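Local coordinates for protein Sso-CP2 metallo-carboxypetidase (Sulfolobus solfataricus, PDB 4MMO) that probably cleaves amino acids from the C-terminal end of peptides, as a zinc-dependent carboxypeptidase of the M20 family, at residues T7-L12 with F88-E93; P15-T20 with V74-P79; E82-P87 with A410-I415. All blocks are in the same frame, centred on the assembly; numbering follows the deposited sequence.

Contact 1. Residues T7-L12 with F88-E93; sequences TLIEFL and FSATIE
The hydroxyl OG of S89 is held by two hydrogen bonds: it accepts one from T91 OG1 at 2.9 Å and donates a second to A86 O, three residues earlier. This small polar knot lies on the side of the 88-93 segment that faces away from helix 3-12, since the CB atoms of S89 and T91 both point away from the helix. Serine and threonine suit it because their short hydroxyls reach each other and, for S89, a nearby carbonyl.

The side facing the helix is largely apolar. A90 points its methyl toward the helix, between I9 and L12, one turn apart; its CB lies 3.9 Å from L12 CB and 4.0 Å from I9 CG2. A90 has left-handed backbone angles and, with T91, faces Y98 in a G1 beta bulge, and its one-carbon side chain suits so close an approach to the helix. I9 sets CG1 beside its backbone N (chi1 -63°) and turns again at chi2 (-66°), which brings CD1 to 3.6 Å from A90 O and 4.1 Å from I92 CG1. I97, on the neighbouring strand 96-98, also touches I9, L12 and A90, so the helix packs on the small antiparallel sheet 91-93, 96-98 and 414-416.

At the C-terminal end of the helix segment, L12 O meets the edge of the F88 ring in its plane, 3.6 Å from CD1, where the slightly positive ring hydrogens would suit a carbonyl oxygen.

No hydrogen bond crosses between the two segments. They are therefore joined mainly by apolar contacts, in which the carbonyl oxygens of A90 and L12 are the polar participants, while the hydroxyls of S89 and T91 bond on the far side.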
ATOM      1  N   THR A   7       3.222  13.994 -40.602  1.00 41.99           N
ATOM      2  CA  THR A   7       4.406  13.446 -39.954  1.00 52.80           C
ATOM      3  C   THR A   7       4.189  13.328 -38.447  1.00 40.70           C
ATOM      4  O   THR A   7       4.654  12.374 -37.821  1.00 37.20           O
ATOM      5  CB  THR A   7       5.649  14.293 -40.249  1.00 36.20           C
ATOM      6  OG1 THR A   7       5.827  14.383 -41.666  1.00 47.95           O
ATOM      7  CG2 THR A   7       6.899  13.666 -39.630  1.00 43.17           C
ATOM      8  N   LEU A   8       3.473  14.287 -37.870  1.00 37.99           N
ATOM      9  CA  LEU A   8       3.179  14.242 -36.443  1.00 34.39           C
ATOM     10  C   LEU A   8       2.331  13.012 -36.123  1.00 36.99           C
ATOM     11  O   LEU A   8       2.616  12.295 -35.163  1.00 42.56           O
ATOM     12  CB  LEU A   8       2.469  15.521 -35.987  1.00 35.45           C
ATOM     13  CG  LEU A   8       1.874  15.495 -34.576  1.00 38.86           C
ATOM     14  CD1 LEU A   8       2.937  15.168 -33.535  1.00 34.38           C
ATOM     15  CD2 LEU A   8       1.201  16.821 -34.257  1.00 45.05           C
ATOM     16  N   ILE A   9       1.296  12.777 -36.930  1.00 44.82           N
ATOM     17  CA  ILE A   9       0.421  11.612 -36.771  1.00 44.96           C
ATOM     18  C   ILE A   9       1.233  10.325 -36.837  1.00 36.87           C
ATOM     19  O   ILE A   9       1.074   9.433 -36.006  1.00 42.54           O
ATOM     20  CB  ILE A   9      -0.670  11.566 -37.873  1.00 49.13           C
ATOM     21  CG1 ILE A   9      -1.597  12.779 -37.776  1.00 45.69           C
ATOM     22  CG2 ILE A   9      -1.487  10.269 -37.794  1.00 39.79           C
ATOM     23  CD1 ILE A   9      -2.449  12.831 -36.523  1.00 62.06           C
ATOM     24  N   GLU A  10       2.100  10.237 -37.840  0.93 40.29           N
ATOM     25  CA  GLU A  10       2.979   9.086 -38.012  0.93 39.86           C
ATOM     26  C   GLU A  10       3.836   8.866 -36.763  0.93 47.60           C
ATOM     27  O   GLU A  10       3.997   7.740 -36.300  0.93 42.33           O
ATOM     28  CB  GLU A  10       3.864   9.312 -39.239  0.93 46.40           C
ATOM     29  CG  GLU A  10       4.821   8.188 -39.568  0.93 68.79           C
ATOM     30  CD  GLU A  10       5.652   8.493 -40.802  0.93 81.45           C
ATOM     31  OE1 GLU A  10       6.197   9.617 -40.890  0.93 78.48           O
ATOM     32  OE2 GLU A  10       5.752   7.615 -41.686  0.93 66.41           O
ATOM     33  N   PHE A  11       4.373   9.957 -36.221  1.00 42.83           N
ATOM     34  CA  PHE A  11       5.211   9.918 -35.023  1.00 39.75           C
ATOM     35  C   PHE A  11       4.402   9.413 -33.833  1.00 31.65           C
ATOM     36  O   PHE A  11       4.856   8.557 -33.065  1.00 30.87           O
ATOM     37  CB  PHE A  11       5.728  11.338 -34.732  1.00 44.43           C
ATOM     38  CG  PHE A  11       6.844  11.414 -33.710  1.00 39.52           C
ATOM     39  CD1 PHE A  11       7.649  10.322 -33.426  1.00 31.43           C
ATOM     40  CD2 PHE A  11       7.088  12.609 -33.038  1.00 38.32           C
ATOM     41  CE1 PHE A  11       8.674  10.417 -32.492  1.00 30.29           C
ATOM     42  CE2 PHE A  11       8.111  12.711 -32.107  1.00 27.01           C
ATOM     43  CZ  PHE A  11       8.901  11.613 -31.832  1.00 42.41           C
ATOM     44  N   LEU A  12       3.195   9.952 -33.696  1.00 27.03           N
ATOM     45  CA  LEU A  12       2.326   9.654 -32.563  1.00 40.94           C
ATOM     46  C   LEU A  12       1.821   8.208 -32.557  1.00 53.33           C
ATOM     47  O   LEU A  12       1.485   7.668 -31.504  1.00 45.46           O
ATOM     48  CB  LEU A  12       1.130  10.607 -32.563  1.00 37.22           C
ATOM     49  CG  LEU A  12       1.387  12.051 -32.115  1.00 38.41           C
ATOM     50  CD1 LEU A  12       0.157  12.912 -32.359  1.00 26.92           C
ATOM     51  CD2 LEU A  12       1.774  12.100 -30.644  1.00 45.53           C
ATOM     52  N   PHE A  88      -2.594   5.078 -29.017  1.00 41.50           N
ATOM     53  CA  PHE A  88      -1.654   5.403 -30.087  1.00 37.54           C
ATOM     54  C   PHE A  88      -2.305   5.431 -31.471  1.00 29.33           C
ATOM     55  O   PHE A  88      -1.634   5.291 -32.489  1.00 36.30           O
ATOM     56  CB  PHE A  88      -0.466   4.446 -30.038  1.00 39.78           C
ATOM     57  CG  PHE A  88       0.332   4.566 -28.774  1.00 44.55           C
ATOM     58  CD1 PHE A  88       1.214   5.625 -28.597  1.00 39.90           C
ATOM     59  CD2 PHE A  88       0.185   3.644 -27.751  1.00 38.01           C
ATOM     60  CE1 PHE A  88       1.944   5.753 -27.430  1.00 37.83           C
ATOM     61  CE2 PHE A  88       0.913   3.766 -26.579  1.00 44.48           C
ATOM     62  CZ  PHE A  88       1.793   4.824 -26.418  1.00 37.13           C
ATOM     63  N   SER A  89      -3.614   5.646 -31.503  1.00 35.61           N
ATOM     64  CA  SER A  89      -4.327   5.764 -32.769  1.00 37.24           C
ATOM     65  C   SER A  89      -4.049   7.109 -33.440  1.00 53.96           C
ATOM     66  O   SER A  89      -4.079   7.206 -34.667  1.00 52.52           O
ATOM     67  CB  SER A  89      -5.832   5.592 -32.552  1.00 51.87           C
ATOM     68  OG  SER A  89      -6.324   6.510 -31.590  1.00 53.24           O
ATOM     69  N   ALA A  90      -3.762   8.133 -32.636  1.00 50.31           N
ATOM     70  CA  ALA A  90      -3.602   9.501 -33.138  1.00 40.75           C
ATOM     71  C   ALA A  90      -4.826   9.888 -33.954  1.00 43.35           C
ATOM     72  O   ALA A  90      -4.718  10.432 -35.051  1.00 41.69           O
ATOM     73  CB  ALA A  90      -2.336   9.632 -33.969  1.00 35.94           C
ATOM     74  N   THR A  91      -5.992   9.575 -33.407  1.00 54.59           N
ATOM     75  CA  THR A  91      -7.256   9.858 -34.061  1.00 61.75           C
ATOM     76  C   THR A  91      -7.501  11.355 -34.114  1.00 52.21           C
ATOM     77  O   THR A  91      -7.283  12.062 -33.129  1.00 45.20           O
ATOM     78  CB  THR A  91      -8.417   9.192 -33.299  1.00 64.14           C
ATOM     79  OG1 THR A  91      -8.285   7.767 -33.382  1.00 65.33           O
ATOM     80  CG2 THR A  91      -9.771   9.611 -33.869  1.00 51.45           C
ATOM     81  N   ILE A  92      -7.963  11.829 -35.266  1.00 53.14           N
ATOM     82  CA  ILE A  92      -8.353  13.222 -35.418  1.00 52.49           C
ATOM     83  C   ILE A  92      -9.852  13.357 -35.197  1.00 61.34           C
ATOM     84  O   ILE A  92     -10.649  12.685 -35.850  1.00 64.87           O
ATOM     85  CB  ILE A  92      -7.985  13.772 -36.809  1.00 52.55           C
ATOM     86  CG1 ILE A  92      -6.473  13.690 -37.022  1.00 61.38           C
ATOM     87  CG2 ILE A  92      -8.453  15.219 -36.951  1.00 60.17           C
ATOM     88  CD1 ILE A  92      -6.026  13.983 -38.439  1.00 68.29           C
ATOM     89  N   GLU A  93     -10.229  14.229 -34.271  1.00 67.06           N
ATOM     90  CA  GLU A  93     -11.630  14.478 -33.981  1.00 68.88           C
ATOM     91  C   GLU A  93     -11.770  15.804 -33.246  1.00 64.64           C
ATOM     92  O   GLU A  93     -11.009  16.092 -32.324  1.00 52.76           O
ATOM     93  CB  GLU A  93     -12.212  13.339 -33.143  1.00 71.47           C
ATOM     94  CG  GLU A  93     -13.720  13.419 -32.957  1.00 91.41           C
ATOM     95  CD  GLU A  93     -14.320  12.135 -32.416  1.00 99.00           C
ATOM     96  OE1 GLU A  93     -13.576  11.145 -32.248  1.00101.83           O
ATOM     97  OE2 GLU A  93     -15.543  12.117 -32.158  1.00101.17           O
TER

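Contact 2. Residues P15-T20 with V74-P79; sequences PSISAT and VQPVDP
A single isolated beta bridge, I17 with V74, joins the loop after helix 3-12 to the one after strand 65-71, the strand that ends at zinc ligand H71. The two backbones run 74° apart. V74 N donates to S16 O at 3.0 Å, nearly straight at 161°, though from 38° above the carbonyl plane. V74 has CG2 in the crowded position between its backbone N and carbonyl carbon, so this methyl rests 3.6 Å from S16 O. I17 keeps CG1 beside its backbone N, facing V74 CG2, and sets CG2 anti to the N, onto P76, 3.7 Å from CA and 4.0 Å from the ring atom CG. A19 CB comes to the same P76 CG, so the rigid ring meets two methyls at one atom. An alanine at I17 would lose both branches and probably loosen the packing on P76 and V74. Q75 points away from this apolar patch, its NE2 bonding E138 on the metal-site side, while S16 OG is held by Y72 O and S18 OG by D73 OD2. One water bridges the loops: it donates to V74 O at 2.8 Å and to S18 OG, and accepts from A19 N at 2.8 Å.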
ATOM      1  N   PRO A  15       4.328   3.697 -30.518  1.00 49.13           N
ATOM      2  CA  PRO A  15       4.476   3.728 -29.063  1.00 44.92           C
ATOM      3  C   PRO A  15       5.941   3.788 -28.657  1.00 40.13           C
ATOM      4  O   PRO A  15       6.822   3.393 -29.421  1.00 44.48           O
ATOM      5  CB  PRO A  15       3.819   2.421 -28.608  1.00 63.31           C
ATOM      6  CG  PRO A  15       3.874   1.531 -29.785  1.00 57.35           C
ATOM      7  CD  PRO A  15       3.772   2.418 -30.991  1.00 42.83           C
ATOM      8  N   SER A  16       6.194   4.297 -27.460  1.00 32.64           N
ATOM      9  CA  SER A  16       7.549   4.510 -26.984  1.00 46.53           C
ATOM     10  C   SER A  16       7.487   4.703 -25.483  1.00 42.94           C
ATOM     11  O   SER A  16       7.975   5.694 -24.943  1.00 41.33           O
ATOM     12  CB  SER A  16       8.170   5.731 -27.665  1.00 48.44           C
ATOM     13  OG  SER A  16       7.259   6.812 -27.675  1.00 41.83           O
ATOM     14  N   ILE A  17       6.856   3.748 -24.814  1.00 44.85           N
ATOM     15  CA  ILE A  17       6.748   3.784 -23.369  1.00 45.40           C
ATOM     16  C   ILE A  17       8.093   3.373 -22.791  1.00 49.17           C
ATOM     17  O   ILE A  17       8.533   2.243 -22.969  1.00 45.56           O
ATOM     18  CB  ILE A  17       5.630   2.860 -22.874  1.00 44.63           C
ATOM     19  CG1 ILE A  17       4.320   3.198 -23.596  1.00 53.83           C
ATOM     20  CG2 ILE A  17       5.467   2.993 -21.368  1.00 37.59           C
ATOM     21  CD1 ILE A  17       3.178   2.250 -23.300  1.00 64.51           C
ATOM     22  N   SER A  18       8.759   4.310 -22.124  1.00 53.20           N
ATOM     23  CA  SER A  18      10.080   4.053 -21.564  1.00 48.55           C
ATOM     24  C   SER A  18       9.984   3.200 -20.303  1.00 60.35           C
ATOM     25  O   SER A  18      10.936   2.510 -19.941  1.00 49.85           O
ATOM     26  CB  SER A  18      10.791   5.372 -21.250  1.00 44.09           C
ATOM     27  OG  SER A  18       9.963   6.217 -20.471  1.00 39.98           O
ATOM     28  N   ALA A  19       8.834   3.252 -19.638  1.00 48.54           N
ATOM     29  CA  ALA A  19       8.619   2.486 -18.414  1.00 51.61           C
ATOM     30  C   ALA A  19       8.748   0.987 -18.667  1.00 60.95           C
ATOM     31  O   ALA A  19       9.256   0.253 -17.822  1.00 66.40           O
ATOM     32  CB  ALA A  19       7.254   2.801 -17.830  1.00 57.83           C
ATOM     33  N   THR A  20       8.289   0.545 -19.837  1.00 64.62           N
ATOM     34  CA  THR A  20       8.340  -0.866 -20.216  1.00 57.07           C
ATOM     35  C   THR A  20       9.390  -1.109 -21.297  1.00 57.64           C
ATOM     36  O   THR A  20       9.936  -2.205 -21.411  1.00 70.86           O
ATOM     37  CB  THR A  20       6.972  -1.352 -20.740  1.00 61.32           C
ATOM     38  OG1 THR A  20       6.624  -0.633 -21.930  1.00 65.36           O
ATOM     39  CG2 THR A  20       5.889  -1.143 -19.690  1.00 58.96           C
ATOM     40  N   VAL A  74       7.238   8.385 -23.899  1.00 41.53           N
ATOM     41  CA  VAL A  74       5.961   8.832 -23.351  1.00 31.69           C
ATOM     42  C   VAL A  74       5.580   8.042 -22.104  1.00 39.00           C
ATOM     43  O   VAL A  74       6.179   7.008 -21.805  1.00 43.93           O
ATOM     44  CB  VAL A  74       4.832   8.671 -24.383  1.00 33.96           C
ATOM     45  CG1 VAL A  74       5.082   9.570 -25.581  1.00 33.62           C
ATOM     46  CG2 VAL A  74       4.710   7.203 -24.826  1.00 33.24           C
ATOM     47  N   GLN A  75       4.573   8.531 -21.387  1.00 37.17           N
ATOM     48  CA  GLN A  75       4.071   7.852 -20.200  1.00 36.96           C
ATOM     49  C   GLN A  75       3.301   6.591 -20.588  1.00 46.19           C
ATOM     50  O   GLN A  75       2.810   6.486 -21.715  1.00 31.55           O
ATOM     51  CB  GLN A  75       3.149   8.784 -19.413  1.00 62.77           C
ATOM     52  CG  GLN A  75       3.872   9.832 -18.576  1.00 74.59           C
ATOM     53  CD  GLN A  75       4.081   9.397 -17.135  1.00102.00           C
ATOM     54  OE1 GLN A  75       3.182   8.841 -16.504  1.00115.42           O
ATOM     55  NE2 GLN A  75       5.273   9.652 -16.608  1.00107.76           N
ATOM     56  N   PRO A  76       3.178   5.633 -19.650  1.00 42.57           N
ATOM     57  CA  PRO A  76       2.359   4.441 -19.912  1.00 43.50           C
ATOM     58  C   PRO A  76       0.904   4.837 -20.124  1.00 47.85           C
ATOM     59  O   PRO A  76       0.561   5.990 -19.855  1.00 40.86           O
ATOM     60  CB  PRO A  76       2.511   3.608 -18.631  1.00 43.34           C
ATOM     61  CG  PRO A  76       3.714   4.156 -17.933  1.00 54.52           C
ATOM     62  CD  PRO A  76       3.773   5.608 -18.303  1.00 40.91           C
ATOM     63  N   VAL A  77       0.070   3.908 -20.591  1.00 42.94           N
ATOM     64  CA  VAL A  77      -1.310   4.230 -20.953  1.00 40.41           C
ATOM     65  C   VAL A  77      -2.336   3.397 -20.190  1.00 43.59           C
ATOM     66  O   VAL A  77      -3.529   3.455 -20.481  1.00 37.80           O
ATOM     67  CB  VAL A  77      -1.541   4.064 -22.469  1.00 35.78           C
ATOM     68  CG1 VAL A  77      -0.609   4.983 -23.243  1.00 51.28           C
ATOM     69  CG2 VAL A  77      -1.334   2.614 -22.897  1.00 48.14           C
ATOM     70  N   ASP A  78      -1.877   2.634 -19.206  1.00 42.28           N
ATOM     71  CA  ASP A  78      -2.779   1.826 -18.399  1.00 64.09           C
ATOM     72  C   ASP A  78      -3.550   2.718 -17.426  1.00 73.39           C
ATOM     73  O   ASP A  78      -2.978   3.647 -16.861  1.00 65.99           O
ATOM     74  CB  ASP A  78      -1.993   0.764 -17.632  1.00 65.20           C
ATOM     75  CG  ASP A  78      -1.215  -0.159 -18.550  1.00 83.46           C
ATOM     76  OD1 ASP A  78      -1.843  -1.019 -19.203  1.00 79.73           O
ATOM     77  OD2 ASP A  78       0.025  -0.026 -18.615  1.00102.97           O
ATOM     78  N   PRO A  79      -4.849   2.440 -17.221  1.00 80.74           N
ATOM     79  CA  PRO A  79      -5.632   1.340 -17.791  1.00 75.32           C
ATOM     80  C   PRO A  79      -6.262   1.683 -19.141  1.00 54.39           C
ATOM     81  O   PRO A  79      -6.947   2.697 -19.262  1.00 51.15           O
ATOM     82  CB  PRO A  79      -6.719   1.107 -16.734  1.00 83.97           C
ATOM     83  CG  PRO A  79      -6.818   2.405 -15.956  1.00 79.46           C
ATOM     84  CD  PRO A  79      -5.690   3.310 -16.383  1.00 72.31           C
TER
HETATM   85  O   HOH W   1       7.071   5.371 -19.668  1.00 41.69           O

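Contact 3. Residues E82-P87 with A410-I415; sequences EWKRAP and APNENI
The indole of W83 lies against the backbone of P411 and N412. P411 sets CB over the five-membered ring, 3.9 Å from its centroid and 13° off the normal, a CH-pi contact, while N412 N sits over the same face, 3.3 Å from CZ3. P87 CG covers the opposite face, so the broad tryptophan is sandwiched between two prolines. N412 has left-handed backbone angles, which asparagine tolerates well, and its side chain (chi1 -56°) reaches back to the 82-87 loop. There OD1 takes K84 N on an in-plane lone pair, 2.8 Å away and straight at 168°, and also accepts from a water at 2.5 Å; ND2 adds a weak bond to E82 O. The 410-413 loop thus lies against the tryptophan as it leads into strand 414-416, an edge of the three-stranded antiparallel sheet. Farther out, that water accepts from R85 N and from R85 NH1, the guanidinium being held in turn by the salt bridge of NE to E93. N414 ND2 donates to N412 O at 3.2 Å, nearly straight. E413 sends its carboxylate toward the metal site: OE1 forms a salt bridge with R100 and accepts from G101 N, and OE2 takes the backbone N of S103 and of zinc ligand D104.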
ATOM      1  N   GLU A  82      -9.975   3.092 -19.813  1.00 63.43           N
ATOM      2  CA  GLU A  82     -10.400   4.476 -19.624  1.00 67.07           C
ATOM      3  C   GLU A  82     -10.223   5.322 -20.886  1.00 58.02           C
ATOM      4  O   GLU A  82     -10.766   6.423 -20.980  1.00 57.01           O
ATOM      5  CB  GLU A  82      -9.642   5.106 -18.452  1.00 69.79           C
ATOM      6  CG  GLU A  82     -10.161   4.667 -17.087  1.00 83.20           C
ATOM      7  CD  GLU A  82      -9.275   5.122 -15.942  1.00102.79           C
ATOM      8  OE1 GLU A  82      -8.287   5.841 -16.196  1.00 95.55           O
ATOM      9  OE2 GLU A  82      -9.569   4.757 -14.783  1.00110.00           O
ATOM     10  N   TRP A  83      -9.467   4.805 -21.852  1.00 50.17           N
ATOM     11  CA  TRP A  83      -9.244   5.504 -23.117  1.00 67.61           C
ATOM     12  C   TRP A  83     -10.423   5.323 -24.072  1.00 80.22           C
ATOM     13  O   TRP A  83     -10.849   4.199 -24.338  1.00 81.83           O
ATOM     14  CB  TRP A  83      -7.970   4.989 -23.790  1.00 60.19           C
ATOM     15  CG  TRP A  83      -6.699   5.476 -23.163  1.00 49.61           C
ATOM     16  CD1 TRP A  83      -6.101   4.993 -22.034  1.00 48.02           C
ATOM     17  CD2 TRP A  83      -5.859   6.537 -23.636  1.00 43.86           C
ATOM     18  NE1 TRP A  83      -4.946   5.690 -21.776  1.00 45.11           N
ATOM     19  CE2 TRP A  83      -4.776   6.642 -22.745  1.00 39.82           C
ATOM     20  CE3 TRP A  83      -5.925   7.407 -24.730  1.00 42.53           C
ATOM     21  CZ2 TRP A  83      -3.761   7.587 -22.910  1.00 39.02           C
ATOM     22  CZ3 TRP A  83      -4.916   8.346 -24.888  1.00 43.97           C
ATOM     23  CH2 TRP A  83      -3.850   8.426 -23.986  1.00 40.63           C
ATOM     24  N   LYS A  84     -10.942   6.432 -24.595  1.00 65.68           N
ATOM     25  CA  LYS A  84     -12.058   6.380 -25.536  1.00 70.48           C
ATOM     26  C   LYS A  84     -11.589   5.940 -26.914  1.00 66.38           C
ATOM     27  O   LYS A  84     -12.309   5.251 -27.637  1.00 64.29           O
ATOM     28  CB  LYS A  84     -12.735   7.745 -25.640  1.00 56.78           C
ATOM     29  CG  LYS A  84     -13.418   8.177 -24.363  1.00 71.94           C
ATOM     30  CD  LYS A  84     -14.168   9.481 -24.550  1.00 91.87           C
ATOM     31  CE  LYS A  84     -14.947   9.849 -23.299  1.00100.39           C
ATOM     32  NZ  LYS A  84     -14.064   9.960 -22.106  1.00 98.53           N
ATOM     33  N   ARG A  85     -10.379   6.355 -27.267  1.00 46.02           N
ATOM     34  CA  ARG A  85      -9.744   5.953 -28.512  1.00 50.70           C
ATOM     35  C   ARG A  85      -8.424   5.302 -28.130  1.00 48.31           C
ATOM     36  O   ARG A  85      -7.870   5.618 -27.082  1.00 57.72           O
ATOM     37  CB  ARG A  85      -9.508   7.171 -29.407  1.00 74.09           C
ATOM     38  CG  ARG A  85     -10.725   8.076 -29.569  1.00 74.91           C
ATOM     39  CD  ARG A  85     -10.320   9.481 -29.979  1.00 76.20           C
ATOM     40  NE  ARG A  85     -11.468  10.384 -30.039  1.00 66.73           N
ATOM     41  CZ  ARG A  85     -11.957  11.055 -29.000  1.00 63.35           C
ATOM     42  NH1 ARG A  85     -11.404  10.944 -27.798  1.00 52.78           N
ATOM     43  NH2 ARG A  85     -13.008  11.844 -29.164  1.00 61.72           N
ATOM     44  N   ALA A  86      -7.927   4.389 -28.959  1.00 53.78           N
ATOM     45  CA  ALA A  86      -6.682   3.691 -28.647  1.00 57.20           C
ATOM     46  C   ALA A  86      -5.570   4.711 -28.392  1.00 40.92           C
ATOM     47  O   ALA A  86      -5.415   5.649 -29.172  1.00 42.09           O
ATOM     48  CB  ALA A  86      -6.294   2.761 -29.780  1.00 50.51           C
ATOM     49  N   PRO A  87      -4.797   4.531 -27.303  1.00 45.92           N
ATOM     50  CA  PRO A  87      -3.765   5.497 -26.908  1.00 52.11           C
ATOM     51  C   PRO A  87      -2.820   5.930 -28.021  1.00 52.50           C
ATOM     52  O   PRO A  87      -2.307   7.046 -27.950  1.00 47.84           O
ATOM     53  CB  PRO A  87      -2.982   4.743 -25.834  1.00 53.15           C
ATOM     54  CG  PRO A  87      -3.969   3.843 -25.227  1.00 43.23           C
ATOM     55  CD  PRO A  87      -4.888   3.421 -26.336  1.00 46.56           C
ATOM     56  N   ALA A 410      -2.348  11.354 -18.290  1.00 63.44           N
ATOM     57  CA  ALA A 410      -3.731  10.985 -18.026  1.00 61.88           C
ATOM     58  C   ALA A 410      -4.339  10.399 -19.299  1.00 66.39           C
ATOM     59  O   ALA A 410      -3.780  10.560 -20.385  1.00 53.75           O
ATOM     60  CB  ALA A 410      -4.512  12.202 -17.568  1.00 68.24           C
ATOM     61  N   PRO A 411      -5.482   9.707 -19.177  1.00 65.96           N
ATOM     62  CA  PRO A 411      -6.047   9.109 -20.390  1.00 62.75           C
ATOM     63  C   PRO A 411      -6.660  10.143 -21.329  1.00 48.75           C
ATOM     64  O   PRO A 411      -7.054  11.224 -20.893  1.00 53.00           O
ATOM     65  CB  PRO A 411      -7.125   8.167 -19.846  1.00 51.94           C
ATOM     66  CG  PRO A 411      -7.514   8.752 -18.544  1.00 49.66           C
ATOM     67  CD  PRO A 411      -6.264   9.364 -17.977  1.00 69.30           C
ATOM     68  N   ASN A 412      -6.735   9.792 -22.608  1.00 43.68           N
ATOM     69  CA  ASN A 412      -7.277  10.667 -23.640  1.00 52.34           C
ATOM     70  C   ASN A 412      -6.468  11.949 -23.771  1.00 56.26           C
ATOM     71  O   ASN A 412      -7.025  13.040 -23.871  1.00 47.71           O
ATOM     72  CB  ASN A 412      -8.749  10.983 -23.367  1.00 52.36           C
ATOM     73  CG  ASN A 412      -9.595   9.729 -23.236  1.00 61.17           C
ATOM     74  OD1 ASN A 412      -9.557   8.846 -24.096  1.00 44.74           O
ATOM     75  ND2 ASN A 412     -10.349   9.635 -22.147  1.00 49.12           N
ATOM     76  N   GLU A 413      -5.147  11.808 -23.769  1.00 45.83           N
ATOM     77  CA  GLU A 413      -4.271  12.937 -24.028  1.00 48.96           C
ATOM     78  C   GLU A 413      -4.492  13.439 -25.448  1.00 49.57           C
ATOM     79  O   GLU A 413      -4.648  12.642 -26.375  1.00 37.97           O
ATOM     80  CB  GLU A 413      -2.806  12.544 -23.841  1.00 44.00           C
ATOM     81  CG  GLU A 413      -1.824  13.651 -24.204  1.00 41.02           C
ATOM     82  CD  GLU A 413      -0.383  13.228 -24.028  1.00 46.11           C
ATOM     83  OE1 GLU A 413      -0.147  12.175 -23.397  1.00 47.24           O
ATOM     84  OE2 GLU A 413       0.516  13.937 -24.532  1.00 43.46           O
ATOM     85  N   ASN A 414      -4.492  14.758 -25.618  1.00 47.59           N
ATOM     86  CA  ASN A 414      -4.720  15.352 -26.930  1.00 39.80           C
ATOM     87  C   ASN A 414      -4.179  16.772 -27.052  1.00 42.88           C
ATOM     88  O   ASN A 414      -3.952  17.442 -26.046  1.00 48.80           O
ATOM     89  CB  ASN A 414      -6.216  15.374 -27.229  1.00 57.88           C
ATOM     90  CG  ASN A 414      -6.959  16.382 -26.377  1.00 52.17           C
ATOM     91  OD1 ASN A 414      -7.092  17.544 -26.751  1.00 48.85           O
ATOM     92  ND2 ASN A 414      -7.435  15.946 -25.218  1.00 42.99           N
ATOM     93  N   ILE A 415      -3.970  17.218 -28.289  1.00 38.98           N
ATOM     94  CA  ILE A 415      -3.635  18.615 -28.566  1.00 48.09           C
ATOM     95  C   ILE A 415      -4.510  19.165 -29.692  1.00 45.41           C
ATOM     96  O   ILE A 415      -4.850  18.449 -30.636  1.00 50.18           O
ATOM     97  CB  ILE A 415      -2.140  18.804 -28.931  1.00 32.08           C
ATOM     98  CG1 ILE A 415      -1.761  18.006 -30.181  1.00 42.17           C
ATOM     99  CG2 ILE A 415      -1.257  18.385 -27.769  1.00 49.54           C
ATOM    100  CD1 ILE A 415      -0.612  18.604 -30.939  1.00 46.63           C
TER
HETATM  101  O   HOH W   2      -9.232   9.254 -26.554  1.00 54.08           O

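Overall arrangement
All three contacts draw one partner from residues 74-93, the connection after strand 65-71 plus strand 91-93. Contacts 1 and 2 bury most of their touching residues, whereas contact 3 is only partly buried. Contacts 1 and 3 reach the same three-stranded sheet through its two outer strands, tied by the E93-R85 salt bridge; contact 2 joins loops. The F88 ring of contact 1 packs on P15, V74, I17 and V77 of contact 2; V77 also packs on P87 of contact 3, and V77 O takes a weak hydrogen bond from W83 NE1. Chemistry differs: mostly hydrocarbon, without hydrogen bonds across, in contact 1; a backbone bridge and water beside an apolar cluster in contact 2; an aromatic face and asparagine bonds in contact 3.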